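Local coordinates for protein hydrogenase (NiFe) small subunit HydA (Allochromatium vinosum, PDB 3MYR) that probably carries electrons from hydrogen oxidation to an acceptor, serving as the iron-sulfur-cluster-bearing small subunit of a heterodimeric [NiFe] hydrogenase, at residues 26-29 and 30-33; 57-60 and 61-65; 90-93 and 94-97; 191-194 and 195-198; 199-202 and 203-207. All blocks are in the same frame, centred on the assembly; numbering follows the deposited sequence.

Interaction 1: 26-29 and 30-33; sequences APTL and EDLI
L29, T28 and L32 carry the contact at the start of a helix, where T28 is the N-cap. T28 OG1 accepts the backbone N-H of D31 at 3.1 Å in a nearly straight bond (166°). This oxygen lies between its own backbone N and carbonyl carbon (chi1 62°), which turns it to face the first turn, whose amides have no carbonyl of a preceding turn to meet. Threonine suits the place because its short hydroxyl can stand in for that missing carbonyl. D31 answers less directly: water 1 accepts from T28 N and donates to D31 OD1, so a water takes the place of the direct bond of a capping box. Water 2 joins T28 OG1 to E30 OE1, 2.7 Å from the water.

The apolar members work beside this polar edge. L32 N donates to T28 O at 2.9 Å, while L32 CD2 meets the ring of P27 at CG, 3.8 Å away. One turn along, L29 CD2 rests on I33 CD1 at 3.7 Å, within the turn that the bond from I33 N to L29 O closes.

L29 packs on L21 and T22 of helix 16-23, and P27 and L32 both lean on T155 of helix 151-164. On the polar side, E30 and D31 form salt bridges to R199 and R154 of the large subunit, so the start of helix 29-36 lies between its own domain and the partner chain.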
loop_
_atom_site.group_PDB
_atom_site.type_symbol
_atom_site.label_atom_id
_atom_site.label_comp_id
_atom_site.label_asym_id
_atom_site.label_seq_id
_atom_site.Cartn_x
_atom_site.Cartn_y
_atom_site.Cartn_z
ATOM N N ALA A 26 6.740 0.741 -20.320
ATOM C CA ALA A 26 7.880 1.209 -21.193
ATOM C C ALA A 26 8.152 2.652 -20.939
ATOM O O ALA A 26 7.258 3.458 -21.090
ATOM C CB ALA A 26 7.580 1.098 -22.702
ATOM N N PRO A 27 9.389 2.989 -20.577
ATOM C CA PRO A 27 10.444 2.064 -20.187
ATOM C C PRO A 27 10.101 1.509 -18.783
ATOM O O PRO A 27 9.433 2.206 -17.999
ATOM C CB PRO A 27 11.681 2.974 -20.122
ATOM C CG PRO A 27 11.118 4.302 -19.733
ATOM C CD PRO A 27 9.796 4.402 -20.471
ATOM N N THR A 28 10.459 0.263 -18.467
ATOM C CA THR A 28 10.099 -0.224 -17.136
ATOM C C THR A 28 11.053 0.389 -16.085
ATOM O O THR A 28 12.180 0.786 -16.418
ATOM C CB THR A 28 10.236 -1.742 -17.048
ATOM O OG1 THR A 28 11.624 -2.069 -17.278
ATOM C CG2 THR A 28 9.338 -2.486 -18.127
ATOM N N LEU A 29 10.647 0.392 -14.815
ATOM C CA LEU A 29 11.507 0.850 -13.720
ATOM C C LEU A 29 12.863 0.088 -13.673
ATOM O O LEU A 29 13.956 0.669 -13.616
ATOM C CB LEU A 29 10.725 0.530 -12.438
ATOM C CG LEU A 29 11.147 1.288 -11.177
ATOM C CD1 LEU A 29 11.025 0.583 -9.857
ATOM C CD2 LEU A 29 12.187 2.393 -11.304
ATOM N N GLU A 30 12.820 -1.223 -13.828
ATOM C CA GLU A 30 14.079 -1.959 -13.881
ATOM C C GLU A 30 14.994 -1.600 -15.078
ATOM O O GLU A 30 16.205 -1.430 -14.874
ATOM C CB GLU A 30 13.909 -3.473 -13.712
ATOM C CG GLU A 30 13.119 -4.248 -14.793
ATOM C CD GLU A 30 11.549 -4.156 -14.638
ATOM O OE1 GLU A 30 10.839 -4.958 -15.291
ATOM O OE2 GLU A 30 11.025 -3.274 -13.901
ATOM N N ASP A 31 14.456 -1.425 -16.288
ATOM C CA ASP A 31 15.287 -0.909 -17.343
ATOM C C ASP A 31 15.828 0.502 -17.081
ATOM O O ASP A 31 17.016 0.793 -17.365
ATOM C CB ASP A 31 14.609 -1.001 -18.710
ATOM C CG ASP A 31 14.409 -2.466 -19.169
ATOM O OD1 ASP A 31 13.396 -2.681 -19.857
ATOM O OD2 ASP A 31 15.220 -3.391 -18.816
ATOM N N LEU A 32 15.037 1.326 -16.409
ATOM C CA LEU A 32 15.499 2.687 -16.116
ATOM C C LEU A 32 16.667 2.629 -15.159
ATOM O O LEU A 32 17.676 3.286 -15.382
ATOM C CB LEU A 32 14.401 3.549 -15.499
ATOM C CG LEU A 32 13.339 4.103 -16.453
ATOM C CD1 LEU A 32 12.206 4.725 -15.584
ATOM C CD2 LEU A 32 13.944 5.172 -17.361
ATOM N N ILE A 33 16.487 1.860 -14.105
ATOM C CA ILE A 33 17.404 1.766 -12.998
ATOM C C ILE A 33 18.714 1.121 -13.432
ATOM O O ILE A 33 19.815 1.531 -12.953
ATOM C CB ILE A 33 16.740 0.919 -11.887
ATOM C CG1 ILE A 33 15.878 1.790 -11.003
ATOM C CG2 ILE A 33 17.714 0.055 -11.096
ATOM C CD1 ILE A 33 15.193 0.835 -9.919
HETATM O O HOH W 1 11.888 -0.874 -20.643
HETATM O O HOH W 2 11.730 -4.942 -17.872
#

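Interaction 2: 57-60 and 61-65; sequences RLQA and MDENR
M61 lies back along R57 and L58, one turn earlier in the same helix, and its chain can be followed outward. CB passes 3.7 Å from L58 O. M61 CG, set beside its own backbone N (chi1 -69°), comes 3.4 Å from R57 O, the oxygen that also accepts M61 N. The sulfur SD then sits alongside the arginine, 3.5 Å from R57 NH2, and 4.2 Å from the methyl L58 CD2. At the last bond the chain bends (chi3 54°), turning the terminal methyl CE out of the line of the chain. A flexible, polarisable thioether suits this place, since it can pack against both a guanidinium and a methyl.

Q59 and E63 cross on the exposed flank. Q59 NE2 donates weakly to both E63 OE1 and OE2, at 3.3 and 3.4 Å, with amide and carboxylate planes 87° apart. At the end of the helix, N64 ND2 reaches A60 O at 3.1 Å, in the carbonyl plane on a lone pair, and N64 N adds a weak bond to the same oxygen. With alanine at this position, A60 O is likely to keep just the weak bond from the backbone N, and the last turn would be less firmly tied.

Around this turn, R57 forms salt bridges with E99 of helix 93-101 and with E54 in its own helix. A60 packs on S5 and I7 of strand 5-10 and on D40 of strand 38-41, M61 touches I7, E99 and Y68, and N64 reaches S5, so helix 50-63 packs on strands 5-10 and 38-41 and beside helix 93-101.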
loop_
_atom_site.group_PDB
_atom_site.type_symbol
_atom_site.label_atom_id
_atom_site.label_comp_id
_atom_site.label_asym_id
_atom_site.label_seq_id
_atom_site.Cartn_x
_atom_site.Cartn_y
_atom_site.Cartn_z
ATOM N N ARG A 57 22.005 9.268 -0.046
ATOM C CA ARG A 57 21.413 10.477 -0.613
ATOM C C ARG A 57 22.467 11.623 -0.596
ATOM O O ARG A 57 22.636 12.337 -1.595
ATOM C CB ARG A 57 20.117 10.894 0.111
ATOM C CG ARG A 57 19.669 12.291 -0.199
ATOM C CD ARG A 57 18.369 12.676 0.534
ATOM N NE ARG A 57 18.510 12.806 1.973
ATOM C CZ ARG A 57 18.937 13.905 2.589
ATOM N NH1 ARG A 57 19.088 13.877 3.906
ATOM N NH2 ARG A 57 19.241 15.020 1.911
ATOM N N LEU A 58 23.164 11.790 0.528
ATOM C CA LEU A 58 24.140 12.886 0.646
ATOM C C LEU A 58 25.313 12.723 -0.335
ATOM O O LEU A 58 25.809 13.692 -0.897
ATOM C CB LEU A 58 24.650 13.045 2.110
ATOM C CG LEU A 58 23.517 13.334 3.132
ATOM C CD1 LEU A 58 24.119 13.249 4.559
ATOM C CD2 LEU A 58 22.926 14.713 2.901
ATOM N N GLN A 59 25.756 11.493 -0.543
ATOM C CA GLN A 59 26.849 11.271 -1.479
ATOM C C GLN A 59 26.380 11.518 -2.941
ATOM O O GLN A 59 27.071 12.129 -3.751
ATOM C CB GLN A 59 27.385 9.862 -1.308
ATOM C CG GLN A 59 28.634 9.560 -2.186
ATOM C CD GLN A 59 29.001 8.066 -2.231
ATOM O OE1 GLN A 59 28.515 7.267 -1.424
ATOM N NE2 GLN A 59 29.843 7.688 -3.193
ATOM N N ALA A 60 25.165 11.113 -3.262
ATOM C CA ALA A 60 24.586 11.524 -4.537
ATOM C C ALA A 60 24.562 13.028 -4.703
ATOM O O ALA A 60 24.890 13.509 -5.765
ATOM C CB ALA A 60 23.159 10.914 -4.749
ATOM N N MET A 61 24.128 13.771 -3.699
ATOM C CA MET A 61 24.059 15.208 -3.832
ATOM C C MET A 61 25.488 15.804 -4.005
ATOM O O MET A 61 25.674 16.713 -4.805
ATOM C CB MET A 61 23.388 15.851 -2.623
ATOM C CG MET A 61 21.845 15.543 -2.516
ATOM S SD MET A 61 21.342 15.839 -0.815
ATOM C CE MET A 61 21.907 17.524 -0.542
ATOM N N ASP A 62 26.468 15.246 -3.285
ATOM C CA ASP A 62 27.872 15.704 -3.346
ATOM C C ASP A 62 28.502 15.463 -4.744
ATOM O O ASP A 62 29.069 16.356 -5.327
ATOM C CB ASP A 62 28.681 14.967 -2.260
ATOM C CG ASP A 62 30.143 15.498 -2.123
ATOM O OD1 ASP A 62 30.294 16.716 -1.910
ATOM O OD2 ASP A 62 31.140 14.704 -2.199
ATOM N N GLU A 63 28.330 14.270 -5.301
ATOM C CA GLU A 63 29.024 13.879 -6.507
ATOM C C GLU A 63 28.373 14.357 -7.787
ATOM O O GLU A 63 29.013 14.373 -8.810
ATOM C CB GLU A 63 29.158 12.360 -6.516
ATOM C CG GLU A 63 30.009 11.961 -5.295
ATOM C CD GLU A 63 30.456 10.508 -5.238
ATOM O OE1 GLU A 63 31.416 10.250 -4.456
ATOM O OE2 GLU A 63 29.864 9.641 -5.917
ATOM N N ASN A 64 27.117 14.791 -7.732
ATOM C CA ASN A 64 26.407 15.133 -8.948
ATOM C C ASN A 64 25.863 16.534 -8.877
ATOM O O ASN A 64 24.834 16.856 -9.501
ATOM C CB ASN A 64 25.261 14.158 -9.104
ATOM C CG ASN A 64 25.745 12.746 -9.313
ATOM O OD1 ASN A 64 26.335 12.450 -10.323
ATOM N ND2 ASN A 64 25.571 11.903 -8.318
ATOM N N ARG A 65 26.544 17.366 -8.101
ATOM C CA ARG A 65 26.079 18.714 -7.801
ATOM C C ARG A 65 25.749 19.445 -9.077
ATOM O O ARG A 65 26.515 19.372 -10.009
ATOM C CB ARG A 65 27.169 19.465 -7.041
ATOM C CG ARG A 65 26.852 20.893 -6.723
ATOM C CD ARG A 65 28.188 21.661 -6.720
ATOM N NE ARG A 65 28.148 22.971 -6.061
ATOM C CZ ARG A 65 28.053 23.152 -4.741
ATOM N NH1 ARG A 65 27.922 22.099 -3.919
ATOM N NH2 ARG A 65 28.058 24.394 -4.254
#

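Interaction 3: 90-93 and 94-97; sequences GHSN and YSIL
S92 and S95 face each other with their side chains turned to different uses. S92 is the N-cap: its OG, held between its own backbone N and carbonyl carbon (chi1 68°), points at the first turn and accepts S95 N at 3.1 Å (160°). S95 has its hydroxyl opposite the backbone N (chi1 -179°), and of its side chain it is CB, not the hydroxyl, that lies beside the cap, 3.2 Å from S92 OG. Serine suits the N-cap because its hydroxyl reaches an amide of the first turn without bulk. The CB of Y94 passes 4.0 Å from the same S92 OG, but the ring leads away from the capping residues.

I96 reaches back over the strand that precedes the helix. Its CG1 lies 4.0 Å from H91 CB, and its CD1 comes 3.6 Å from H91 O, so the aliphatic arm covers the backbone of the strand while the imidazole swings off. I96 N donates to S92 O in the carbonyl plane, and L97 N makes a short bond of 2.8 Å to N93 O. The N93 amide extends past the end of I96 and makes its main polar bond elsewhere, from OD1 to S86 OG.

These directions spread the residues over several neighbours. N93 meets I76 and P77 of strand 69-77 and V88 of strand 87-88; Y94 and L97 reach L135 of helix 132-135; I96 also packs on V88. H91 touches P363 of the large subunit. Helix 93-101 thus begins between the central sheet, the small 87-88 and 91-92 hairpin and the partner chain.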
loop_
_atom_site.group_PDB
_atom_site.type_symbol
_atom_site.label_atom_id
_atom_site.label_comp_id
_atom_site.label_asym_id
_atom_site.label_seq_id
_atom_site.Cartn_x
_atom_site.Cartn_y
_atom_site.Cartn_z
ATOM N N GLY A 90 15.111 12.224 12.069
ATOM C CA GLY A 90 15.134 13.379 12.975
ATOM C C GLY A 90 15.139 14.755 12.340
ATOM O O GLY A 90 15.316 15.716 13.046
ATOM N N HIS A 91 15.002 14.862 11.008
ATOM C CA HIS A 91 14.863 16.153 10.324
ATOM C C HIS A 91 13.472 16.304 9.692
ATOM O O HIS A 91 12.937 15.332 9.189
ATOM C CB HIS A 91 15.888 16.253 9.210
ATOM C CG HIS A 91 17.293 16.225 9.699
ATOM N ND1 HIS A 91 17.998 17.375 9.990
ATOM C CD2 HIS A 91 18.138 15.191 9.935
ATOM C CE1 HIS A 91 19.214 17.049 10.404
ATOM N NE2 HIS A 91 19.329 15.733 10.366
ATOM N N SER A 92 12.977 17.543 9.597
ATOM C CA SER A 92 11.672 17.782 9.034
ATOM C C SER A 92 11.734 17.610 7.548
ATOM O O SER A 92 12.771 17.794 6.919
ATOM C CB SER A 92 11.215 19.213 9.389
ATOM O OG SER A 92 12.054 20.120 8.689
ATOM N N ASN A 93 10.600 17.260 6.947
ATOM C CA ASN A 93 10.539 17.139 5.499
ATOM C C ASN A 93 10.963 18.465 4.875
ATOM O O ASN A 93 11.605 18.483 3.803
ATOM C CB ASN A 93 9.109 16.844 5.041
ATOM C CG ASN A 93 8.682 15.362 5.222
ATOM O OD1 ASN A 93 7.519 15.033 4.937
ATOM N ND2 ASN A 93 9.529 14.534 5.826
ATOM N N TYR A 94 10.532 19.579 5.471
ATOM C CA TYR A 94 10.813 20.877 4.854
ATOM C C TYR A 94 12.312 21.126 4.748
ATOM O O TYR A 94 12.865 21.527 3.678
ATOM C CB TYR A 94 10.178 22.003 5.670
ATOM C CG TYR A 94 10.566 23.364 5.143
ATOM C CD1 TYR A 94 10.045 23.789 3.915
ATOM C CD2 TYR A 94 11.589 24.132 5.751
ATOM C CE1 TYR A 94 10.403 25.008 3.349
ATOM C CE2 TYR A 94 11.964 25.392 5.186
ATOM C CZ TYR A 94 11.341 25.815 3.982
ATOM O OH TYR A 94 11.655 27.002 3.308
ATOM N N SER A 95 12.998 20.803 5.838
ATOM C CA SER A 95 14.481 20.920 5.865
ATOM C C SER A 95 15.167 20.029 4.768
ATOM O O SER A 95 16.097 20.459 4.053
ATOM C CB SER A 95 14.936 20.481 7.249
ATOM O OG SER A 95 16.278 20.610 7.310
ATOM N N ILE A 96 14.664 18.811 4.604
ATOM C CA ILE A 96 15.232 17.856 3.645
ATOM C C ILE A 96 14.944 18.318 2.204
ATOM O O ILE A 96 15.805 18.300 1.331
ATOM C CB ILE A 96 14.674 16.427 3.883
ATOM C CG1 ILE A 96 15.093 15.886 5.292
ATOM C CG2 ILE A 96 15.133 15.485 2.719
ATOM C CD1 ILE A 96 13.971 14.844 5.827
ATOM N N LEU A 97 13.713 18.767 1.961
ATOM C CA LEU A 97 13.346 19.317 0.669
ATOM C C LEU A 97 14.301 20.440 0.264
ATOM O O LEU A 97 14.922 20.372 -0.842
ATOM C CB LEU A 97 11.896 19.829 0.689
ATOM C CG LEU A 97 11.474 20.621 -0.576
ATOM C CD1 LEU A 97 11.270 19.562 -1.706
ATOM C CD2 LEU A 97 10.109 21.290 -0.338
#

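Interaction 4: 191-194 and 195-198; sequences RPFY and DKGL. With SF4 (iron/sulfur cluster), chain J.
D195 OD1 takes two donors. R191 NE donates to it at 3.2 Å, in the guanidinium plane and on the syn side of the carboxylate, as part of a salt bridge. Water 3 donates to the same oxygen at 2.6 Å and accepts from R191 NH1, closing a small ring. The edge of the Y194 ring stands against this oxygen too, with CD2 3.1 Å away. The arginine arrives there because its chain bends at chi2 (68°), folding back toward the residue one turn on.

Helix 191-195 ends in a Schellman motif: L198 N donates to F193 O at 2.8 Å and G197 N to Y194 O. Glycine suits the positive phi (81°) needed there. Over one face of F193, K196 NZ stands 4.5 Å from the ring centroid, a cation-pi contact, while L198 CD1 packs on F193 CD2 at 3.6 Å.

R191 and Y194 line the pocket of the distal [4Fe-4S] cluster, with R191 CA 3.3 Å from sulfide S3. R191 NH2 also binds D186 and the carbonyl of H185, a cluster ligand whose ring Y194 meets edge-to-face. A leucine in place of R191 would probably leave the carboxylates of D195 and D186 without their positive mate and the H185 carbonyl without this donor. The guanidinium, by tying these three groups together, probably steadies the cluster's histidine ligand from the second shell.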
loop_
_atom_site.group_PDB
_atom_site.type_symbol
_atom_site.label_atom_id
_atom_site.label_comp_id
_atom_site.label_asym_id
_atom_site.label_seq_id
_atom_site.Cartn_x
_atom_site.Cartn_y
_atom_site.Cartn_z
ATOM N N ARG A 191 -18.487 11.496 -24.677
ATOM C CA ARG A 191 -18.767 12.920 -24.958
ATOM C C ARG A 191 -19.848 13.105 -26.019
ATOM O O ARG A 191 -20.727 13.976 -25.842
ATOM C CB ARG A 191 -17.480 13.693 -25.359
ATOM C CG ARG A 191 -17.794 15.184 -25.843
ATOM C CD ARG A 191 -18.312 16.039 -24.614
ATOM N NE ARG A 191 -18.491 17.449 -25.056
ATOM C CZ ARG A 191 -17.486 18.346 -25.224
ATOM N NH1 ARG A 191 -17.736 19.597 -25.646
ATOM N NH2 ARG A 191 -16.226 18.026 -24.955
ATOM N N PRO A 192 -19.838 12.286 -27.119
ATOM C CA PRO A 192 -20.949 12.572 -28.042
ATOM C C PRO A 192 -22.313 12.225 -27.451
ATOM O O PRO A 192 -23.328 12.801 -27.874
ATOM C CB PRO A 192 -20.683 11.675 -29.228
ATOM C CG PRO A 192 -19.102 11.603 -29.230
ATOM C CD PRO A 192 -18.793 11.444 -27.746
ATOM N N PHE A 193 -22.322 11.335 -26.458
ATOM C CA PHE A 193 -23.548 11.033 -25.695
ATOM C C PHE A 193 -24.021 12.175 -24.778
ATOM O O PHE A 193 -25.233 12.545 -24.750
ATOM C CB PHE A 193 -23.362 9.697 -24.982
ATOM C CG PHE A 193 -23.384 8.575 -25.940
ATOM C CD1 PHE A 193 -22.328 8.379 -26.822
ATOM C CD2 PHE A 193 -24.475 7.803 -26.074
ATOM C CE1 PHE A 193 -22.373 7.344 -27.775
ATOM C CE2 PHE A 193 -24.514 6.744 -27.007
ATOM C CZ PHE A 193 -23.508 6.553 -27.887
ATOM N N TYR A 194 -23.037 12.779 -24.100
ATOM C CA TYR A 194 -23.223 14.029 -23.366
ATOM C C TYR A 194 -23.897 15.092 -24.256
ATOM O O TYR A 194 -24.903 15.675 -23.856
ATOM C CB TYR A 194 -21.844 14.534 -22.901
ATOM C CG TYR A 194 -21.960 15.938 -22.326
ATOM C CD1 TYR A 194 -22.155 16.121 -20.934
ATOM C CD2 TYR A 194 -21.842 17.080 -23.148
ATOM C CE1 TYR A 194 -22.269 17.429 -20.378
ATOM C CE2 TYR A 194 -21.960 18.413 -22.595
ATOM C CZ TYR A 194 -22.139 18.541 -21.184
ATOM O OH TYR A 194 -22.264 19.767 -20.553
ATOM N N ASP A 195 -23.412 15.260 -25.517
ATOM C CA ASP A 195 -23.888 16.300 -26.362
ATOM C C ASP A 195 -25.290 15.963 -26.906
ATOM O O ASP A 195 -25.981 16.825 -27.287
ATOM C CB ASP A 195 -22.973 16.522 -27.530
ATOM C CG ASP A 195 -21.605 17.118 -27.110
ATOM O OD1 ASP A 195 -21.508 17.927 -26.163
ATOM O OD2 ASP A 195 -20.622 16.744 -27.756
ATOM N N LYS A 196 -25.674 14.695 -26.940
ATOM C CA LYS A 196 -27.009 14.284 -27.363
ATOM C C LYS A 196 -27.986 14.279 -26.189
ATOM O O LYS A 196 -29.170 13.906 -26.361
ATOM C CB LYS A 196 -26.943 12.844 -27.909
ATOM C CG LYS A 196 -26.314 12.779 -29.310
ATOM C CD LYS A 196 -26.511 11.397 -29.873
ATOM C CE LYS A 196 -25.333 10.453 -29.630
ATOM N NZ LYS A 196 -25.433 9.297 -30.602
ATOM N N GLY A 197 -27.500 14.524 -24.978
ATOM C CA GLY A 197 -28.425 14.513 -23.803
ATOM C C GLY A 197 -28.700 13.069 -23.307
ATOM O O GLY A 197 -29.748 12.802 -22.733
ATOM N N LEU A 198 -27.770 12.141 -23.540
ATOM C CA LEU A 198 -27.890 10.770 -23.036
ATOM C C LEU A 198 -27.031 10.555 -21.799
ATOM O O LEU A 198 -25.793 10.663 -21.841
ATOM C CB LEU A 198 -27.559 9.749 -24.148
ATOM C CG LEU A 198 -28.396 9.875 -25.421
ATOM C CD1 LEU A 198 -27.808 9.059 -26.577
ATOM C CD2 LEU A 198 -29.720 9.335 -25.107
HETATM FE FE1 SF4 J . -17.100 11.783 -20.422
HETATM FE FE2 SF4 J . -19.622 12.705 -19.674
HETATM FE FE3 SF4 J . -17.521 12.782 -17.922
HETATM FE FE4 SF4 J . -17.595 14.459 -20.078
HETATM S S1 SF4 J . -19.017 14.414 -18.305
HETATM S S2 SF4 J . -15.792 13.352 -19.306
HETATM S S3 SF4 J . -18.528 13.068 -21.660
HETATM S S4 SF4 J . -18.495 10.900 -18.825
HETATM O O HOH W 3 -20.467 20.259 -25.714
#

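Interaction 5: 199-202 and 203-207; sequences FAES and FDDEG
D205 OD2 accepts E201 N at 2.8 Å, and this bond marks the firm side of the contact. D205 CG lies between its own backbone N and carbonyl carbon (chi1 65°), which aims the carboxylate at the preceding loop. Water 4 donates to this OD2 and to F199 O. A200 CB fills in beside the carboxylate, 3.9 Å from both D205 OD1 and G207 C. Packing is tightest at G207, where any CB would fall about 3.0 Å from F199 O; only a residue without a side chain fits against this backbone.

The hold at S202 is looser. Its OG takes weak bonds from D204 N at 3.3 Å, the link of an ST turn, and from D205 N at 3.2 Å. Water 5 lies 2.7 Å from S202 OG and donates only weakly to D204 OD1. D204 and F203 are buried toward the large subunit, where D204 OD2 meets K461 and T462, and F203 meets F463 and W468 edge-to-face.

D205 thus divides its two oxygens: OD1 caps the helix at A208 N, and OD2 holds the loop at E201. An aspartate at this N-cap is likely to be stabilised by the partial positive charge of the helix start, while E201, a nearby like charge, pairs with R216.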
loop_
_atom_site.group_PDB
_atom_site.type_symbol
_atom_site.label_atom_id
_atom_site.label_comp_id
_atom_site.label_asym_id
_atom_site.label_seq_id
_atom_site.Cartn_x
_atom_site.Cartn_y
_atom_site.Cartn_z
ATOM N N PHE A 199 -27.686 10.285 -20.674
ATOM C CA PHE A 199 -26.961 10.265 -19.380
ATOM C C PHE A 199 -27.319 8.998 -18.571
ATOM O O PHE A 199 -28.485 8.626 -18.528
ATOM C CB PHE A 199 -27.401 11.478 -18.549
ATOM C CG PHE A 199 -27.021 12.790 -19.143
ATOM C CD1 PHE A 199 -25.661 13.196 -19.156
ATOM C CD2 PHE A 199 -27.998 13.631 -19.683
ATOM C CE1 PHE A 199 -25.319 14.433 -19.723
ATOM C CE2 PHE A 199 -27.639 14.879 -20.208
ATOM C CZ PHE A 199 -26.291 15.253 -20.228
ATOM N N ALA A 200 -26.359 8.386 -17.906
ATOM C CA ALA A 200 -26.642 7.370 -16.899
ATOM C C ALA A 200 -27.292 8.037 -15.642
ATOM O O ALA A 200 -26.938 9.132 -15.275
ATOM C CB ALA A 200 -25.275 6.611 -16.500
ATOM N N GLU A 201 -28.266 7.391 -15.011
ATOM C CA GLU A 201 -28.838 7.936 -13.788
ATOM C C GLU A 201 -28.519 7.083 -12.601
ATOM O O GLU A 201 -28.853 7.446 -11.524
ATOM C CB GLU A 201 -30.358 8.144 -13.965
ATOM C CG GLU A 201 -30.537 9.001 -15.218
ATOM C CD GLU A 201 -31.775 9.855 -15.181
ATOM O OE1 GLU A 201 -31.626 11.040 -14.733
ATOM O OE2 GLU A 201 -32.867 9.340 -15.579
ATOM N N SER A 202 -27.835 5.960 -12.815
ATOM C CA SER A 202 -27.255 5.198 -11.708
ATOM C C SER A 202 -26.104 4.444 -12.338
ATOM O O SER A 202 -25.906 4.573 -13.556
ATOM C CB SER A 202 -28.287 4.218 -11.107
ATOM O OG SER A 202 -28.422 3.125 -11.983
ATOM N N PHE A 203 -25.376 3.651 -11.548
ATOM C CA PHE A 203 -24.238 2.887 -12.017
ATOM C C PHE A 203 -24.551 1.655 -12.833
ATOM O O PHE A 203 -23.631 1.077 -13.506
ATOM C CB PHE A 203 -23.266 2.597 -10.847
ATOM C CG PHE A 203 -22.817 3.845 -10.197
ATOM C CD1 PHE A 203 -21.774 4.588 -10.743
ATOM C CD2 PHE A 203 -23.511 4.357 -9.088
ATOM C CE1 PHE A 203 -21.414 5.817 -10.187
ATOM C CE2 PHE A 203 -23.130 5.542 -8.535
ATOM C CZ PHE A 203 -22.096 6.295 -9.110
ATOM N N ASP A 204 -25.816 1.216 -12.824
ATOM C CA ASP A 204 -26.116 0.099 -13.726
ATOM C C ASP A 204 -27.483 0.195 -14.423
ATOM O O ASP A 204 -28.010 -0.825 -14.815
ATOM C CB ASP A 204 -25.998 -1.253 -12.968
ATOM C CG ASP A 204 -27.097 -1.427 -11.884
ATOM O OD1 ASP A 204 -27.852 -0.449 -11.635
ATOM O OD2 ASP A 204 -27.242 -2.575 -11.331
ATOM N N ASP A 205 -28.053 1.392 -14.594
ATOM C CA ASP A 205 -29.229 1.486 -15.448
ATOM C C ASP A 205 -28.869 1.326 -16.922
ATOM O O ASP A 205 -27.731 1.086 -17.251
ATOM C CB ASP A 205 -30.010 2.785 -15.217
ATOM C CG ASP A 205 -29.204 4.035 -15.606
ATOM O OD1 ASP A 205 -28.002 3.890 -15.919
ATOM O OD2 ASP A 205 -29.783 5.146 -15.670
ATOM N N GLU A 206 -29.853 1.456 -17.808
ATOM C CA GLU A 206 -29.621 1.297 -19.253
ATOM C C GLU A 206 -28.480 2.224 -19.746
ATOM O O GLU A 206 -27.601 1.784 -20.451
ATOM C CB GLU A 206 -30.946 1.548 -20.041
ATOM C CG GLU A 206 -30.787 1.343 -21.530
ATOM C CD GLU A 206 -30.398 -0.121 -21.941
ATOM O OE1 GLU A 206 -30.132 -0.331 -23.151
ATOM O OE2 GLU A 206 -30.354 -1.050 -21.083
ATOM N N GLY A 207 -28.463 3.491 -19.338
ATOM C CA GLY A 207 -27.471 4.448 -19.792
ATOM C C GLY A 207 -26.080 4.003 -19.305
ATOM O O GLY A 207 -25.112 4.069 -20.045
HETATM O O HOH W 4 -30.321 5.982 -18.172
HETATM O O HOH W 5 -30.533 1.501 -11.684
#

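In the fold
Followed from the N terminus, the five contacts come in series; each joins directly consecutive segments, and none nests in or crosses another. Interactions 1 and 3 mark helix starts, the first after the loop from helix 16-23, the other after strand 91-92. Interaction 2 closes the end of helix 50-63, and R57 CZ there touches I96 CG2 of interaction 3 at 4.1 Å, packing two helices together. Interactions 4 and 5 share the C-terminal part, centres about 13 Å apart, and run from helix 191-195 through the loop to the start of helix 206-210; Y194 meets F199. About 54 Å separates the centres of interactions 2 and 4, on opposite sides of the chain's centre.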